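MsStt7d protein (Micromonas, PDB 4IX3) probably acts as an ATP-dependent protein kinase, the chain here being the catalytic domain of a homolog of the state transition kinase Stt7. Local coordinates at residues B[299-302]-B[303-306]; B[261-264]-B[265-268]; B[39-42]-B[43-47]. All coordinates share one frame; numbering follows the deposited sequence.

Contact 1: B[299-302]-B[303-306]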
loop_
_atom_site.group_PDB
_atom_site.type_symbol
_atom_site.label_atom_id
_atom_site.label_comp_id
_atom_site.label_asym_id
_atom_site.label_seq_id
_atom_site.Cartn_x
_atom_site.Cartn_y
_atom_site.Cartn_z
ATOM N N MET B 299 -24.633 19.086 -13.978
ATOM C CA MET B 299 -25.080 18.276 -12.842
ATOM C C MET B 299 -26.470 18.659 -12.388
ATOM O O MET B 299 -26.985 19.722 -12.770
ATOM C CB MET B 299 -24.102 18.383 -11.665
ATOM C CG MET B 299 -22.655 18.162 -12.089
ATOM S SD MET B 299 -21.647 17.800 -10.649
ATOM C CE MET B 299 -20.038 17.840 -11.425
ATOM N N ASP B 300 -27.071 17.767 -11.603
ATOM C CA ASP B 300 -28.441 17.959 -11.141
ATOM C C ASP B 300 -28.505 17.736 -9.622
ATOM O O ASP B 300 -28.289 16.606 -9.142
ATOM C CB ASP B 300 -29.347 16.978 -11.875
ATOM C CG ASP B 300 -30.810 17.171 -11.564
ATOM O OD1 ASP B 300 -31.168 17.824 -10.568
ATOM O OD2 ASP B 300 -31.624 16.628 -12.337
ATOM N N PHE B 301 -28.638 18.839 -8.880
ATOM C CA PHE B 301 -28.638 18.822 -7.415
ATOM C C PHE B 301 -30.020 18.557 -6.804
ATOM O O PHE B 301 -30.194 18.796 -5.595
ATOM C CB PHE B 301 -28.089 20.110 -6.861
ATOM C CG PHE B 301 -26.664 20.350 -7.238
ATOM C CD1 PHE B 301 -25.632 19.663 -6.612
ATOM C CD2 PHE B 301 -26.353 21.276 -8.217
ATOM C CE1 PHE B 301 -24.306 19.879 -6.973
ATOM C CE2 PHE B 301 -25.037 21.491 -8.591
ATOM C CZ PHE B 301 -24.010 20.802 -7.962
ATOM N N ALA B 302 -30.988 18.062 -7.593
ATOM C CA ALA B 302 -32.382 17.905 -7.090
ATOM C C ALA B 302 -32.453 17.177 -5.745
ATOM O O ALA B 302 -33.277 17.540 -4.878
ATOM C CB ALA B 302 -33.261 17.179 -8.085
ATOM N N ALA B 303 -31.674 16.101 -5.545
ATOM C CA ALA B 303 -31.786 15.366 -4.288
ATOM C C ALA B 303 -31.446 16.206 -3.059
ATOM O O ALA B 303 -32.006 15.983 -1.973
ATOM C CB ALA B 303 -30.982 14.050 -4.338
ATOM N N LEU B 304 -30.461 17.090 -3.188
ATOM C CA LEU B 304 -30.057 17.963 -2.106
ATOM C C LEU B 304 -31.040 19.133 -1.977
ATOM O O LEU B 304 -31.259 19.621 -0.855
ATOM C CB LEU B 304 -28.623 18.476 -2.308
ATOM C CG LEU B 304 -27.590 17.338 -2.426
ATOM C CD1 LEU B 304 -26.214 17.961 -2.636
ATOM C CD2 LEU B 304 -27.624 16.519 -1.133
ATOM N N ASP B 305 -31.574 19.595 -3.123
ATOM C CA ASP B 305 -32.557 20.690 -3.130
ATOM C C ASP B 305 -33.893 20.276 -2.498
ATOM O O ASP B 305 -34.631 21.136 -2.005
ATOM C CB ASP B 305 -32.884 21.064 -4.573
ATOM C CG ASP B 305 -31.726 21.782 -5.269
ATOM O OD1 ASP B 305 -30.891 22.397 -4.580
ATOM O OD2 ASP B 305 -31.689 21.761 -6.523
ATOM N N ALA B 306 -34.273 18.996 -2.555
ATOM C CA ALA B 306 -35.644 18.587 -2.245
ATOM C C ALA B 306 -35.993 18.999 -0.818
ATOM O O ALA B 306 -35.173 18.998 0.109
ATOM C CB ALA B 306 -35.759 17.073 -2.381
HETATM O O HOH W 1 -29.692 15.077 -7.364
#
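F301 and D305 meet in a local contact at the N-terminus of helix 302-318, in the helical C-lobe of the kinase domain. F301 takes the N-cap position, and its carbonyl begins the helical bonding. D305 N donates to F301 O at 2.9 Å, with an N-H...O angle of 159°. L304 N also reaches F301 O, at 3.0 Å, but this bond is weak. One residue on, A306 N bonds weakly to A302 O at 2.9 Å. The D305 carboxylate folds back beside the cap, its CG anti to the carbonyl carbon (chi1 -71°). This brings D305 OD2 to 3.4 Å from F301 O. Both are acceptors, so that approach is not a bond; OD1 instead accepts from W312 NE1. Just before the helix, the chain forms an Asx turn. D300 OD1 accepts from A302 N at 3.0 Å, met on the anti side of the carboxylate and 29° out of its plane. A water extends the cap, donating to D300 O and accepting from A303 N at 2.9 Å. It thus satisfies one of the first backbone N-H groups of the helix. On the apolar side, L304 CD1 lies obliquely to the F301 ring, 4.4 Å from F301 CD1. The same ring meets that of W312. L304 also packs on M257 and A261 of helix 246-261, while A303 reaches E141 and L142 of helix 141-161.

Contact 2: B[261-264]-B[265-268]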
loop_
_atom_site.group_PDB
_atom_site.type_symbol
_atom_site.label_atom_id
_atom_site.label_comp_id
_atom_site.label_asym_id
_atom_site.label_seq_id
_atom_site.Cartn_x
_atom_site.Cartn_y
_atom_site.Cartn_z
ATOM N N ALA B 261 -26.056 11.426 -3.859
ATOM C CA ALA B 261 -27.093 12.408 -4.187
ATOM C C ALA B 261 -26.949 13.031 -5.572
ATOM O O ALA B 261 -27.969 13.425 -6.154
ATOM C CB ALA B 261 -27.105 13.494 -3.117
ATOM N N VAL B 262 -25.720 13.141 -6.092
ATOM C CA VAL B 262 -25.466 13.936 -7.324
ATOM C C VAL B 262 -24.644 13.091 -8.289
ATOM O O VAL B 262 -23.458 12.810 -7.991
ATOM C CB VAL B 262 -24.731 15.247 -7.032
ATOM C CG1 VAL B 262 -24.602 16.102 -8.290
ATOM C CG2 VAL B 262 -25.419 16.027 -5.915
ATOM N N VAL B 263 -25.277 12.618 -9.366
ATOM C CA VAL B 263 -24.631 11.702 -10.331
ATOM C C VAL B 263 -23.263 12.263 -10.750
ATOM O O VAL B 263 -22.270 11.517 -10.822
ATOM C CB VAL B 263 -25.529 11.342 -11.541
ATOM C CG1 VAL B 263 -24.750 10.539 -12.580
ATOM C CG2 VAL B 263 -26.751 10.574 -11.045
ATOM N N GLY B 264 -23.224 13.542 -11.077
ATOM C CA GLY B 264 -21.969 14.144 -11.543
ATOM C C GLY B 264 -20.861 14.216 -10.501
ATOM O O GLY B 264 -19.693 14.461 -10.880
ATOM N N LEU B 265 -21.159 13.971 -9.208
ATOM C CA LEU B 265 -20.088 13.930 -8.223
ATOM C C LEU B 265 -19.572 12.513 -7.995
ATOM O O LEU B 265 -18.734 12.324 -7.111
ATOM C CB LEU B 265 -20.535 14.535 -6.901
ATOM C CG LEU B 265 -21.021 15.994 -7.035
ATOM C CD1 LEU B 265 -21.457 16.521 -5.677
ATOM C CD2 LEU B 265 -19.934 16.862 -7.660
ATOM N N ARG B 266 -20.045 11.542 -8.778
ATOM C CA ARG B 266 -19.641 10.139 -8.536
ATOM C C ARG B 266 -18.246 9.794 -9.045
ATOM O O ARG B 266 -17.706 8.752 -8.688
ATOM C CB ARG B 266 -20.673 9.154 -9.103
ATOM C CG ARG B 266 -21.968 9.294 -8.303
ATOM C CD ARG B 266 -23.071 8.417 -8.823
ATOM N NE ARG B 266 -24.250 8.546 -7.965
ATOM C CZ ARG B 266 -25.434 7.993 -8.266
ATOM N NH1 ARG B 266 -25.574 7.242 -9.364
ATOM N NH2 ARG B 266 -26.500 8.174 -7.481
ATOM N N THR B 267 -17.699 10.607 -9.954
ATOM C CA THR B 267 -16.335 10.364 -10.401
ATOM C C THR B 267 -15.414 11.026 -9.380
ATOM O O THR B 267 -15.809 11.948 -8.659
ATOM C CB THR B 267 -16.101 11.035 -11.749
ATOM O OG1 THR B 267 -16.394 12.426 -11.619
ATOM C CG2 THR B 267 -16.982 10.433 -12.797
ATOM N N ASP B 268 -14.167 10.564 -9.314
ATOM C CA ASP B 268 -13.191 11.190 -8.436
ATOM C C ASP B 268 -13.066 12.669 -8.778
ATOM O O ASP B 268 -12.952 13.486 -7.877
ATOM C CB ASP B 268 -11.798 10.575 -8.624
ATOM C CG ASP B 268 -11.663 9.183 -8.036
ATOM O OD1 ASP B 268 -12.572 8.627 -7.372
ATOM O OD2 ASP B 268 -10.548 8.650 -8.109
#
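R266 folds back over V263 in the turn that follows helix 246-261. R266 CB lies 3.3 Å from V263 O, and CG stays close to the same oxygen. With CG anti to the carbonyl carbon (chi1 -67°), the extended chain from CG to NE runs back along the turn to V263. R266 CD comes to 3.9 Å from V263 CA, and NE passes the same CA. At the tip, V263 CG2 sits over one guanidinium face, offset toward the rim and 3.9 Å from R266 NH1. The N-H groups are used by other partners: NE donates to Q259 O, and NH2 to L260 O and T127 OG1. NH1 makes a weak bond to M123 O. The turn itself is of 3-10 type. L265 N donates to V262 O at 2.8 Å, and R266 N to V263 O at 3.0 Å. V262 CB packs on L265 CD1 at 3.8 Å. A leucine in place of R266 is likely to leave Q259 O and L260 O, at the helix end, without these side-chain donors. T267 begins the next helix as its N-cap, with OG1 accepting from G270 N. R266 thus brings a positive charge and two N-H donors to carbonyls at the C-terminal end of helix 246-261, where the charge would probably be stabilised by the helix dipole.

Contact 3: B[39-42]-B[43-47]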
loop_
_atom_site.group_PDB
_atom_site.type_symbol
_atom_site.label_atom_id
_atom_site.label_comp_id
_atom_site.label_asym_id
_atom_site.label_seq_id
_atom_site.Cartn_x
_atom_site.Cartn_y
_atom_site.Cartn_z
ATOM N N GLY B 39 -12.242 -16.362 -1.680
ATOM C CA GLY B 39 -12.006 -17.781 -1.434
ATOM C C GLY B 39 -13.323 -18.501 -1.222
ATOM O O GLY B 39 -14.402 -17.913 -1.293
ATOM N N VAL B 40 -13.220 -19.814 -1.058
ATOM C CA VAL B 40 -14.398 -20.643 -0.812
ATOM C C VAL B 40 -14.059 -21.471 0.421
ATOM O O VAL B 40 -12.991 -22.118 0.463
ATOM C CB VAL B 40 -14.703 -21.574 -2.004
ATOM C CG1 VAL B 40 -15.907 -22.442 -1.676
ATOM C CG2 VAL B 40 -14.980 -20.762 -3.271
ATOM N N PHE B 41 -14.985 -21.483 1.376
ATOM C CA PHE B 41 -14.794 -22.178 2.631
ATOM C C PHE B 41 -15.770 -23.370 2.619
ATOM O O PHE B 41 -16.973 -23.194 2.358
ATOM C CB PHE B 41 -15.066 -21.211 3.788
ATOM C CG PHE B 41 -15.002 -21.804 5.170
ATOM C CD1 PHE B 41 -13.879 -22.521 5.604
ATOM C CD2 PHE B 41 -16.071 -21.647 6.058
ATOM C CE1 PHE B 41 -13.800 -22.989 6.910
ATOM C CE2 PHE B 41 -15.992 -22.091 7.388
ATOM C CZ PHE B 41 -14.845 -22.789 7.816
ATOM N N LYS B 42 -15.263 -24.560 2.915
ATOM C CA LYS B 42 -16.058 -25.779 3.023
ATOM C C LYS B 42 -16.817 -26.071 1.741
ATOM O O LYS B 42 -17.925 -26.624 1.737
ATOM C CB LYS B 42 -16.978 -25.706 4.231
ATOM C CG LYS B 42 -16.234 -25.859 5.542
ATOM C CD LYS B 42 -17.193 -26.002 6.711
ATOM C CE LYS B 42 -16.440 -26.193 8.016
ATOM N NZ LYS B 42 -17.408 -26.576 9.072
ATOM N N GLY B 43 -16.209 -25.694 0.638
ATOM C CA GLY B 43 -16.761 -25.995 -0.668
ATOM C C GLY B 43 -17.916 -25.145 -1.137
ATOM O O GLY B 43 -18.157 -25.085 -2.324
ATOM N N ASP B 44 -18.617 -24.467 -0.230
ATOM C CA ASP B 44 -19.833 -23.762 -0.644
ATOM C C ASP B 44 -20.076 -22.412 0.030
ATOM O O ASP B 44 -21.164 -21.828 -0.151
ATOM C CB ASP B 44 -21.042 -24.674 -0.467
ATOM C CG ASP B 44 -21.401 -24.911 0.994
ATOM O OD1 ASP B 44 -20.580 -24.563 1.885
ATOM O OD2 ASP B 44 -22.457 -25.568 1.213
ATOM N N GLN B 45 -19.130 -21.924 0.836
ATOM C CA GLN B 45 -19.327 -20.606 1.449
ATOM C C GLN B 45 -18.379 -19.607 0.802
ATOM O O GLN B 45 -17.169 -19.787 0.834
ATOM C CB GLN B 45 -19.112 -20.658 2.954
ATOM C CG GLN B 45 -20.047 -21.594 3.668
ATOM C CD GLN B 45 -19.791 -21.593 5.155
ATOM O OE1 GLN B 45 -19.526 -20.542 5.758
ATOM N NE2 GLN B 45 -19.771 -22.783 5.750
ATOM N N ASP B 46 -18.906 -18.577 0.142
ATOM C CA ASP B 46 -18.046 -17.529 -0.418
ATOM C C ASP B 46 -17.483 -16.641 0.677
ATOM O O ASP B 46 -18.214 -16.101 1.507
ATOM C CB ASP B 46 -18.876 -16.715 -1.397
ATOM C CG ASP B 46 -19.285 -17.529 -2.590
ATOM O OD1 ASP B 46 -18.528 -18.429 -2.999
ATOM O OD2 ASP B 46 -20.372 -17.314 -3.145
ATOM N N VAL B 47 -16.155 -16.529 0.688
ATOM C CA VAL B 47 -15.499 -15.764 1.718
ATOM C C VAL B 47 -14.511 -14.778 1.084
ATOM O O VAL B 47 -14.202 -14.887 -0.114
ATOM C CB VAL B 47 -14.755 -16.664 2.755
ATOM C CG1 VAL B 47 -15.812 -17.497 3.486
ATOM C CG2 VAL B 47 -13.694 -17.539 2.118
HETATM O O HOH W 2 -15.923 -17.395 -3.614
HETATM O O HOH W 3 -13.466 -24.858 -0.029
#
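The beta hairpin of strands 34-41 and 45-52 turns here, in the N-lobe sheet of the kinase domain. G39 and V47 form a hydrogen-bonded antiparallel pair, with G39 N to V47 O at 2.9 Å and V47 N to G39 O at 3.0 Å. F41 N then donates to Q45 O at 2.8 Å. F41 O accepts from Q45 N at 2.9 Å and, weakly, from D44 N. D44 and Q45 both face F41, a classic beta bulge. K42 and G43 turn the chain with positive phi, as in a type I' turn. One water links V40 O with G43 N; another links G39 O with D46 OD1. V40 CG1 packs on the G43 backbone, 3.4 Å from G43 C. F41, Q45 and V47 share the other sheet face. F41 CG stands opposite its own N (chi1 176°), laying the ring beside the Q45 amide, planes 75° apart. Q45 OE1 meets the ring edge in plane, 3.6 Å from F41 CD2, while K42 CG covers one ring face. V47 CG1 touches F41 CB at 3.8 Å. The arrangement is that of the beta2-beta3 hairpin of protein kinases, whose second strand carries K50, which binds ADP in a structure of this protein.

How the contacts relate
Contact 3 comes first from the N terminus. It closes the hairpin between strands 34-41 and 45-52 in the N-lobe. Contact 2 follows far along the chain, closing the short turn between helices 246-261 and 268-280. Contact 1 comes last, where the loop after helix 285-291 enters helix 302-318. The three are in series; none nests or crosses. Contacts 1 and 2 touch although helices 268-280 and 285-291 separate them in sequence: M299 CE lies 3.4 Å from G264 O, and L304 CD2 3.7 Å from A261 CB. They join helix 302-318 to the end of helix 246-261. Contact 3 lies apart, its centre about 35 Å from that of contact 2.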